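Local coordinates for Mll8374 protein (Mesorhizobium loti, PDB 3B5E) that probably hydrolyses carboxylic ester bonds as a carboxylesterase of the alpha/beta-hydrolase type, although its natural substrate is not established, at residues 14-19 with 100-105; 18-23 with 58-63; 72-77 with 118-123. One frame throughout, in Å; residues are numbered along the deposited sequence. Where two conformers were deposited one is given.

Interaction 1 (14-19 with 100-105)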
loop_
_atom_site.group_PDB
_atom_site.type_symbol
_atom_site.label_atom_id
_atom_site.label_comp_id
_atom_site.label_asym_id
_atom_site.label_seq_id
_atom_site.Cartn_x
_atom_site.Cartn_y
_atom_site.Cartn_z
ATOM N N THR A 14 -7.484 8.670 16.307
ATOM C CA THR A 14 -8.477 9.241 15.417
ATOM C C THR A 14 -8.386 10.761 15.219
ATOM O O THR A 14 -9.271 11.345 14.619
ATOM C CB THR A 14 -9.911 8.870 15.896
ATOM O OG1 THR A 14 -10.115 9.380 17.210
ATOM C CG2 THR A 14 -10.104 7.355 15.912
ATOM N N ASP A 15 -7.325 11.403 15.690
ATOM C CA ASP A 15 -7.233 12.854 15.528
ATOM C C ASP A 15 -6.485 13.332 14.285
ATOM O O ASP A 15 -6.428 14.540 14.043
ATOM C CB ASP A 15 -6.651 13.512 16.765
ATOM C CG ASP A 15 -5.387 12.874 17.214
ATOM O OD1 ASP A 15 -5.043 11.798 16.679
ATOM O OD2 ASP A 15 -4.764 13.423 18.143
ATOM N N LEU A 16 -5.937 12.418 13.480
ATOM C CA LEU A 16 -5.374 12.793 12.179
ATOM C C LEU A 16 -6.410 12.485 11.083
ATOM O O LEU A 16 -7.499 12.022 11.377
ATOM C CB LEU A 16 -4.021 12.088 11.943
ATOM C CG LEU A 16 -2.916 12.388 12.957
ATOM C CD1 LEU A 16 -1.569 11.738 12.572
ATOM C CD2 LEU A 16 -2.769 13.886 13.138
ATOM N N ALA A 17 -6.073 12.748 9.831
ATOM C CA ALA A 17 -7.045 12.657 8.729
ATOM C C ALA A 17 -7.589 11.245 8.512
ATOM O O ALA A 17 -8.723 11.091 8.087
ATOM C CB ALA A 17 -6.427 13.200 7.435
ATOM N N PHE A 18 -6.768 10.229 8.799
ATOM C CA PHE A 18 -7.149 8.819 8.682
ATOM C C PHE A 18 -7.019 8.161 10.037
ATOM O O PHE A 18 -6.053 8.421 10.741
ATOM C CB PHE A 18 -6.227 8.079 7.673
ATOM C CG PHE A 18 -6.489 8.445 6.246
ATOM C CD1 PHE A 18 -6.151 9.708 5.767
ATOM C CD2 PHE A 18 -7.103 7.552 5.383
ATOM C CE1 PHE A 18 -6.414 10.049 4.446
ATOM C CE2 PHE A 18 -7.347 7.889 4.072
ATOM C CZ PHE A 18 -7.026 9.141 3.614
ATOM N N PRO A 19 -7.982 7.299 10.415
ATOM C CA PRO A 19 -7.727 6.553 11.647
ATOM C C PRO A 19 -6.567 5.566 11.458
ATOM O O PRO A 19 -6.346 5.077 10.353
ATOM C CB PRO A 19 -9.041 5.811 11.913
ATOM C CG PRO A 19 -10.016 6.363 10.964
ATOM C CD PRO A 19 -9.266 6.919 9.813
ATOM N N ASN A 100 2.663 12.717 6.046
ATOM C CA ASN A 100 3.521 13.736 6.590
ATOM C C ASN A 100 3.204 14.060 8.076
ATOM O O ASN A 100 4.123 14.151 8.901
ATOM C CB ASN A 100 3.516 14.943 5.636
ATOM C CG ASN A 100 4.119 14.577 4.228
ATOM O OD1 ASN A 100 5.032 13.719 4.112
ATOM N ND2 ASN A 100 3.575 15.186 3.168
ATOM N N GLU A 101 1.909 14.212 8.383
ATOM C CA GLU A 101 1.406 14.402 9.754
ATOM C C GLU A 101 1.890 13.275 10.644
ATOM O O GLU A 101 2.494 13.513 11.683
ATOM C CB GLU A 101 -0.129 14.361 9.832
ATOM C CG GLU A 101 -0.920 15.454 9.174
ATOM C CD GLU A 101 -2.416 15.355 9.528
ATOM O OE1 GLU A 101 -3.089 14.318 9.215
ATOM O OE2 GLU A 101 -2.908 16.333 10.127
ATOM N N ALA A 102 1.579 12.046 10.232
ATOM C CA ALA A 102 1.943 10.848 10.997
ATOM C C ALA A 102 3.467 10.746 11.181
ATOM O O ALA A 102 3.957 10.410 12.267
ATOM C CB ALA A 102 1.377 9.574 10.337
ATOM N N ALA A 103 4.231 11.043 10.129
ATOM C CA ALA A 103 5.701 11.010 10.234
ATOM C C ALA A 103 6.252 12.036 11.237
ATOM O O ALA A 103 7.143 11.738 12.064
ATOM C CB ALA A 103 6.334 11.196 8.840
ATOM N N LYS A 104 5.716 13.249 11.190
ATOM C CA LYS A 104 6.119 14.302 12.123
ATOM C C LYS A 104 5.777 13.916 13.573
ATOM O O LYS A 104 6.582 14.074 14.505
ATOM C CB LYS A 104 5.436 15.643 11.773
ATOM C CG LYS A 104 6.119 16.460 10.689
ATOM N N ARG A 105 4.564 13.417 13.762
ATOM C CA ARG A 105 4.080 13.106 15.079
ATOM C C ARG A 105 4.893 11.991 15.782
ATOM O O ARG A 105 5.131 12.052 17.001
ATOM C CB ARG A 105 2.608 12.711 15.008
ATOM C CG ARG A 105 2.126 12.145 16.301
ATOM C CD ARG A 105 0.696 11.817 16.225
ATOM N NE ARG A 105 -0.150 12.971 16.475
ATOM C CZ ARG A 105 -1.477 12.886 16.546
ATOM N NH1 ARG A 105 -2.098 11.700 16.380
ATOM N NH2 ARG A 105 -2.177 13.981 16.778
#
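The carboxylate of Asp15 is gripped end-on by both terminal nitrogens of Arg105, one to each oxygen. Arg105 NH1 reaches Asp15 OD1 at 3.0 Å in a nearly straight bond (171°) that lies in the guanidinium plane, whereas Arg105 NH2 meets Asp15 OD2, also at 3.0 Å, through a more bent one. The carboxylate and guanidinium planes stand 44° apart, and both nitrogens approach from above the carboxylate plane, so this salt bridge is two-pronged without being flat. Arg105 suits the place because its chain is long: chi1 (170°) sends CG off anti to the backbone N, the chain runs on extended through chi2, and a bend at chi3 sets its end. Its guanidinium also offers a face: Leu16 lies over it, with CG 3.6 Å from Arg105 NH1, while Leu16 CD1 packs 4.3 Å from Ala102 CB, a methyl small enough to let the loop come close. One turn earlier on the helix, Glu101 OE1, in one of two conformers, accepts a weak and therefore doubtful bond from Ala17 N. Arg105 NH1 is further hydrogen-bonded to Tyr20 OH, which ties the pair to the strand that follows. The contact is at the surface, where the loop before strand 20-23 lies against the C-terminal end of helix 85-106; Leu16 and Phe18 both touch Phe98 on that helix.

Interaction 2 (18-23 with 58-63). With EDO (1,2-ethanediol), chain K.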
loop_
_atom_site.group_PDB
_atom_site.type_symbol
_atom_site.label_atom_id
_atom_site.label_comp_id
_atom_site.label_asym_id
_atom_site.label_seq_id
_atom_site.Cartn_x
_atom_site.Cartn_y
_atom_site.Cartn_z
ATOM N N PHE A 18 -6.768 10.229 8.799
ATOM C CA PHE A 18 -7.149 8.819 8.682
ATOM C C PHE A 18 -7.019 8.161 10.037
ATOM O O PHE A 18 -6.053 8.421 10.741
ATOM C CB PHE A 18 -6.227 8.079 7.673
ATOM C CG PHE A 18 -6.489 8.445 6.246
ATOM C CD1 PHE A 18 -6.151 9.708 5.767
ATOM C CD2 PHE A 18 -7.103 7.552 5.383
ATOM C CE1 PHE A 18 -6.414 10.049 4.446
ATOM C CE2 PHE A 18 -7.347 7.889 4.072
ATOM C CZ PHE A 18 -7.026 9.141 3.614
ATOM N N PRO A 19 -7.982 7.299 10.415
ATOM C CA PRO A 19 -7.727 6.553 11.647
ATOM C C PRO A 19 -6.567 5.566 11.458
ATOM O O PRO A 19 -6.346 5.077 10.353
ATOM C CB PRO A 19 -9.041 5.811 11.913
ATOM C CG PRO A 19 -10.016 6.363 10.964
ATOM C CD PRO A 19 -9.266 6.919 9.813
ATOM N N TYR A 20 -5.812 5.326 12.522
ATOM C CA TYR A 20 -4.666 4.423 12.470
ATOM C C TYR A 20 -4.275 3.885 13.815
ATOM O O TYR A 20 -4.577 4.484 14.845
ATOM C CB TYR A 20 -3.446 5.060 11.776
ATOM C CG TYR A 20 -2.796 6.148 12.584
ATOM C CD1 TYR A 20 -3.403 7.398 12.726
ATOM C CD2 TYR A 20 -1.608 5.902 13.263
ATOM C CE1 TYR A 20 -2.811 8.400 13.504
ATOM C CE2 TYR A 20 -1.012 6.871 14.037
ATOM C CZ TYR A 20 -1.606 8.115 14.166
ATOM O OH TYR A 20 -0.965 9.049 14.966
ATOM N N ARG A 21 -3.574 2.752 13.787
ATOM C CA ARG A 21 -2.923 2.194 14.953
ATOM C C ARG A 21 -1.410 2.236 14.694
ATOM O O ARG A 21 -0.950 2.038 13.543
ATOM C CB ARG A 21 -3.348 0.751 15.162
ATOM C CG ARG A 21 -4.797 0.585 15.468
ATOM C CD ARG A 21 -5.118 -0.890 15.565
ATOM N NE ARG A 21 -6.559 -1.091 15.730
ATOM C CZ ARG A 21 -7.220 -1.115 16.886
ATOM N NH1 ARG A 21 -6.613 -0.988 18.057
ATOM N NH2 ARG A 21 -8.529 -1.287 16.865
ATOM N N LEU A 22 -0.657 2.451 15.769
ATOM C CA LEU A 22 0.805 2.516 15.732
ATOM C C LEU A 22 1.364 1.361 16.546
ATOM O O LEU A 22 1.202 1.345 17.779
ATOM C CB LEU A 22 1.334 3.843 16.298
ATOM C CG LEU A 22 2.837 4.128 16.072
ATOM C CD1 LEU A 22 3.185 4.372 14.557
ATOM C CD2 LEU A 22 3.310 5.274 16.922
ATOM N N LEU A 23 1.995 0.416 15.855
ATOM C CA LEU A 23 2.584 -0.776 16.474
ATOM C C LEU A 23 4.116 -0.838 16.366
ATOM O O LEU A 23 4.717 -0.341 15.432
ATOM C CB LEU A 23 1.942 -2.042 15.889
ATOM C CG LEU A 23 0.413 -2.116 15.856
ATOM C CD1 LEU A 23 -0.260 -1.536 14.579
ATOM C CD2 LEU A 23 0.073 -3.575 15.987
ATOM N N THR A 58 8.302 -0.367 13.020
ATOM C CA THR A 58 7.153 0.444 13.365
ATOM C C THR A 58 6.118 0.294 12.246
ATOM O O THR A 58 6.420 0.504 11.058
ATOM C CB THR A 58 7.554 1.910 13.533
ATOM O OG1 THR A 58 8.563 1.996 14.542
ATOM C CG2 THR A 58 6.346 2.740 13.935
ATOM N N LEU A 59 4.902 -0.066 12.648
ATOM C CA LEU A 59 3.797 -0.243 11.750
ATOM C C LEU A 59 2.791 0.891 11.943
ATOM O O LEU A 59 2.350 1.157 13.071
ATOM C CB LEU A 59 3.113 -1.594 11.998
ATOM C CG LEU A 59 4.019 -2.827 12.007
ATOM C CD1 LEU A 59 3.146 -4.054 12.216
ATOM C CD2 LEU A 59 4.891 -2.965 10.722
ATOM N N VAL A 60 2.456 1.563 10.837
ATOM C CA VAL A 60 1.299 2.481 10.765
ATOM C C VAL A 60 0.197 1.727 10.037
ATOM O O VAL A 60 0.205 1.610 8.804
ATOM C CB VAL A 60 1.599 3.831 10.061
ATOM C CG1 VAL A 60 0.342 4.745 10.023
ATOM C CG2 VAL A 60 2.769 4.572 10.710
ATOM N N ALA A 61 -0.742 1.197 10.809
ATOM C CA ALA A 61 -1.853 0.432 10.263
ATOM C C ALA A 61 -3.029 1.405 10.098
ATOM O O ALA A 61 -3.764 1.661 11.046
ATOM C CB ALA A 61 -2.197 -0.702 11.178
ATOM N N ALA A 62 -3.179 1.925 8.872
ATOM C CA ALA A 62 -4.141 2.970 8.550
ATOM C C ALA A 62 -5.487 2.391 8.105
ATOM O O ALA A 62 -5.563 1.300 7.510
ATOM C CB ALA A 62 -3.577 3.876 7.493
ATOM N N ARG A 63 -6.541 3.153 8.352
ATOM C CA ARG A 63 -7.910 2.754 7.973
ATOM C C ARG A 63 -8.462 3.662 6.890
ATOM O O ARG A 63 -8.362 4.877 6.990
ATOM C CB ARG A 63 -8.828 2.802 9.191
ATOM C CG ARG A 63 -10.275 2.308 8.943
ATOM C CD ARG A 63 -11.194 2.550 10.097
ATOM N NE ARG A 63 -10.927 1.592 11.172
ATOM C CZ ARG A 63 -11.692 1.417 12.240
ATOM N NH1 ARG A 63 -12.769 2.152 12.439
ATOM N NH2 ARG A 63 -11.369 0.491 13.121
HETATM C C1 EDO K . -14.799 1.772 15.336
HETATM O O1 EDO K . -13.865 0.690 15.417
HETATM C C2 EDO K . -16.103 1.259 14.738
HETATM O O2 EDO K . -16.183 1.569 13.339
#
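Strand 20-23, outermost in the central sheet and its only antiparallel strand, pairs with strand 58-62, consistent with the alpha/beta-hydrolase fold. Arg21 and Ala61 form one hydrogen-bonded pair, with Arg21 N to Ala61 O at 3.0 Å and Ala61 N to Arg21 O at 2.9 Å; Leu23 and Leu59 form the next. Just past the strand, Arg63 N donates to Pro19 O at 2.8 Å, a carbonyl being all that proline's backbone can offer. On one face Leu23 CD1 reaches Ala61 CB at 4.0 Å, beside helix 47-53. On the other, Leu22 has CG anti to the backbone N (chi1 -169°), and its CD1 lies 3.6 Å from Thr58 CG2 and touches Val60 CG2. Tyr20 CD2 packs obliquely on Val60 CG1, while Tyr20 OH is hydrogen-bonded to His106 NE2. The aliphatic part of Arg63 crosses the Pro19 ring at about a right angle, Arg63 CD 4.1 Å from Pro19 CG. Phe18 turns its ring edge to Arg63 O, with CD2 at 3.4 Å; this buried oxygen has no hydrogen-bond partner in the model, so the polarised ring C-H is its neighbour instead. Arg21 NH1 is hydrogen-bonded to Ser10 O. Arg21 NH2 and Arg63 NH2 are 5.0 Å apart, and Glu43 forms salt bridges with both NE atoms, a shared negative charge that would offset the guanidinium repulsion.

Interaction 3 (72-77 with 118-123); sequences FRWFER and YSNGAN. With SO4 (sulfate ion), chain C; EDO (1,2-ethanediol), chain I.
Asn120 OD1 accepts a nearly straight hydrogen bond from Trp74 N at 2.9 Å, its side chain reaching across with CG anti to the backbone N (chi1 -175°). An amide suits this place because its other end serves too: Asn120 ND2 sits over one face of the Phe75 ring, 3.3 Å from CZ, the ring and amide planes 72° apart. Asn123 CB meets that ring at its edge. Trp74 CD1 packs 3.6 Å from Gly121 CA; glycine suits this turn because a side chain would crowd the carbonyl oxygen of Tyr118. Ser119, Gly121 and Gly117 match the GxSxG nucleophile elbow of alpha/beta hydrolases, and Ser119 is probably the nucleophile, its OG hydrogen-bonded to His199 NE2 in a triad-like geometry with Asp169. Further out, the Asn120 amide lies over one face of the Arg73 guanidinium, toward its rim, the planes 32° apart. Arg73 holds Phe75 O side-on, with NE at 2.8 Å and NH2 at 3.1 Å. It also binds a sulfate ion, probably from the crystallisation liquor, through NH1 to O2 at 2.9 Å, and Ser39 OG binds the same ion. Trp74 NE1 donates to His37 O, which limits rotation of the indole.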
loop_
_atom_site.group_PDB
_atom_site.type_symbol
_atom_site.label_atom_id
_atom_site.label_comp_id
_atom_site.label_asym_id
_atom_site.label_seq_id
_atom_site.Cartn_x
_atom_site.Cartn_y
_atom_site.Cartn_z
ATOM N N PHE A 72 -13.989 -1.110 5.493
ATOM C CA PHE A 72 -13.654 0.171 4.901
ATOM C C PHE A 72 -12.968 -0.034 3.543
ATOM O O PHE A 72 -12.512 -1.146 3.190
ATOM C CB PHE A 72 -12.776 0.996 5.886
ATOM C CG PHE A 72 -13.426 1.165 7.237
ATOM C CD1 PHE A 72 -14.317 2.205 7.461
ATOM C CD2 PHE A 72 -13.228 0.220 8.260
ATOM C CE1 PHE A 72 -14.987 2.311 8.672
ATOM C CE2 PHE A 72 -13.893 0.332 9.476
ATOM C CZ PHE A 72 -14.768 1.379 9.673
ATOM N N ARG A 73 -12.921 1.053 2.793
ATOM C CA ARG A 73 -12.191 1.111 1.548
ATOM C C ARG A 73 -11.570 2.485 1.393
ATOM O O ARG A 73 -11.906 3.406 2.123
ATOM C CB ARG A 73 -13.107 0.774 0.363
ATOM C CG ARG A 73 -14.392 1.646 0.224
ATOM C CD ARG A 73 -15.241 1.210 -0.978
ATOM N NE ARG A 73 -14.416 1.235 -2.186
ATOM C CZ ARG A 73 -13.955 0.188 -2.846
ATOM N NH1 ARG A 73 -14.327 -1.049 -2.535
ATOM N NH2 ARG A 73 -13.157 0.390 -3.893
ATOM N N TRP A 74 -10.677 2.590 0.412
ATOM C CA TRP A 74 -9.787 3.739 0.239
ATOM C C TRP A 74 -10.319 4.804 -0.719
ATOM O O TRP A 74 -9.952 5.958 -0.630
ATOM C CB TRP A 74 -8.408 3.223 -0.208
ATOM C CG TRP A 74 -7.773 2.430 0.928
ATOM C CD1 TRP A 74 -7.740 1.081 1.072
ATOM C CD2 TRP A 74 -7.134 2.974 2.091
ATOM N NE1 TRP A 74 -7.149 0.745 2.256
ATOM C CE2 TRP A 74 -6.763 1.887 2.905
ATOM C CE3 TRP A 74 -6.872 4.276 2.538
ATOM C CZ2 TRP A 74 -6.111 2.058 4.098
ATOM C CZ3 TRP A 74 -6.229 4.436 3.719
ATOM C CH2 TRP A 74 -5.864 3.335 4.495
ATOM N N PHE A 75 -11.154 4.391 -1.659
ATOM C CA PHE A 75 -11.798 5.318 -2.595
ATOM C C PHE A 75 -13.007 4.638 -3.218
ATOM O O PHE A 75 -13.092 3.423 -3.239
ATOM C CB PHE A 75 -10.817 5.858 -3.663
ATOM C CG PHE A 75 -9.951 4.813 -4.305
ATOM C CD1 PHE A 75 -10.450 3.979 -5.320
ATOM C CD2 PHE A 75 -8.613 4.669 -3.936
ATOM C CE1 PHE A 75 -9.644 3.044 -5.936
ATOM C CE2 PHE A 75 -7.815 3.701 -4.515
ATOM C CZ PHE A 75 -8.332 2.882 -5.538
ATOM N N GLU A 76 -13.926 5.430 -3.739
ATOM C CA GLU A 76 -15.201 4.904 -4.202
ATOM C C GLU A 76 -15.036 4.071 -5.459
ATOM O O GLU A 76 -14.214 4.366 -6.338
ATOM C CB GLU A 76 -16.186 6.050 -4.457
ATOM C CG GLU A 76 -16.457 6.908 -3.237
ATOM C CD GLU A 76 -17.434 6.290 -2.216
ATOM O OE1 GLU A 76 -17.842 5.109 -2.372
ATOM O OE2 GLU A 76 -17.784 7.011 -1.236
ATOM N N ARG A 77 -15.826 3.008 -5.530
ATOM C CA ARG A 77 -15.903 2.179 -6.705
ATOM C C ARG A 77 -17.213 2.415 -7.474
ATOM O O ARG A 77 -18.280 2.557 -6.881
ATOM C CB ARG A 77 -15.792 0.722 -6.302
ATOM C CG ARG A 77 -15.721 -0.187 -7.490
ATOM C CD ARG A 77 -15.384 -1.551 -7.097
ATOM N NE ARG A 77 -16.424 -2.119 -6.274
ATOM C CZ ARG A 77 -16.553 -3.413 -6.026
ATOM N NH1 ARG A 77 -15.715 -4.302 -6.547
ATOM N NH2 ARG A 77 -17.543 -3.825 -5.252
ATOM N N TYR A 118 -2.656 -3.963 0.032
ATOM C CA TYR A 118 -3.360 -5.106 -0.526
ATOM C C TYR A 118 -4.577 -4.664 -1.304
ATOM O O TYR A 118 -5.485 -4.010 -0.754
ATOM C CB TYR A 118 -3.762 -6.056 0.581
ATOM C CG TYR A 118 -4.644 -7.218 0.145
ATOM C CD1 TYR A 118 -4.352 -7.963 -0.991
ATOM C CD2 TYR A 118 -5.770 -7.578 0.904
ATOM C CE1 TYR A 118 -5.145 -9.024 -1.370
ATOM C CE2 TYR A 118 -6.570 -8.621 0.539
ATOM C CZ TYR A 118 -6.280 -9.332 -0.625
ATOM O OH TYR A 118 -7.068 -10.399 -0.977
ATOM N N SER A 119 -4.566 -5.018 -2.597
ATOM C CA SER A 119 -5.702 -4.858 -3.492
ATOM C C SER A 119 -6.101 -3.359 -3.563
ATOM O O SER A 119 -5.289 -2.552 -4.011
ATOM C CB SER A 119 -6.810 -5.822 -3.077
ATOM O OG SER A 119 -7.697 -6.057 -4.146
ATOM N N ASN A 120 -7.314 -2.993 -3.155
ATOM C CA ASN A 120 -7.715 -1.582 -3.087
ATOM C C ASN A 120 -6.645 -0.723 -2.382
ATOM O O ASN A 120 -6.303 0.349 -2.849
ATOM C CB ASN A 120 -9.063 -1.481 -2.388
ATOM C CG ASN A 120 -9.634 -0.063 -2.363
ATOM O OD1 ASN A 120 -10.110 0.362 -1.329
ATOM N ND2 ASN A 120 -9.594 0.654 -3.490
ATOM N N GLY A 121 -6.069 -1.235 -1.286
ATOM C CA GLY A 121 -4.993 -0.512 -0.603
ATOM C C GLY A 121 -3.723 -0.342 -1.425
ATOM O O GLY A 121 -3.059 0.690 -1.332
ATOM N N ALA A 122 -3.371 -1.369 -2.206
ATOM C CA ALA A 122 -2.233 -1.308 -3.161
ATOM C C ALA A 122 -2.513 -0.231 -4.198
ATOM O O ALA A 122 -1.582 0.453 -4.637
ATOM C CB ALA A 122 -1.981 -2.659 -3.857
ATOM N N ASN A 123 -3.777 -0.080 -4.585
ATOM C CA ASN A 123 -4.129 0.848 -5.647
ATOM C C ASN A 123 -4.154 2.295 -5.143
ATOM O O ASN A 123 -3.945 3.223 -5.901
ATOM C CB ASN A 123 -5.435 0.407 -6.330
ATOM C CG ASN A 123 -5.345 -1.036 -6.846
ATOM O OD1 ASN A 123 -4.254 -1.483 -7.237
ATOM N ND2 ASN A 123 -6.456 -1.767 -6.809
HETATM S S SO4 C . -11.998 -3.289 -4.873
HETATM O O1 SO4 C . -11.228 -2.071 -4.914
HETATM O O2 SO4 C . -13.001 -3.315 -3.826
HETATM O O3 SO4 C . -11.165 -4.377 -4.548
HETATM O O4 SO4 C . -12.709 -3.453 -6.134
HETATM C C1 EDO I . -8.803 -4.301 -7.101
HETATM O O1 EDO I . -8.897 -4.058 -5.709
HETATM C C2 EDO I . -7.688 -5.300 -7.382
HETATM O O2 EDO I . -6.364 -4.723 -7.414
#

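How the interactions relate
Along the chain, interaction 2 starts from the same stretch as interaction 1, sharing Phe18 and Pro19, and closes before interaction 3 opens; segments of interactions 1 and 3 alternate. Centres of interactions 1 and 2 lie about 9 Å apart, and that of interaction 3 about 19 Å and 16 Å from them. Interaction 1 sets the entering loop on helix 85-106, interaction 2 forms the sheet edge, and interaction 3 lies at the probable nucleophile elbow after strand 113-118 of the same sheet. Trp74 packs on Phe18, which interactions 1 and 2 share, and on Arg63 of interaction 2. This packing links the edge-strand pair with the segment beside the likely active site.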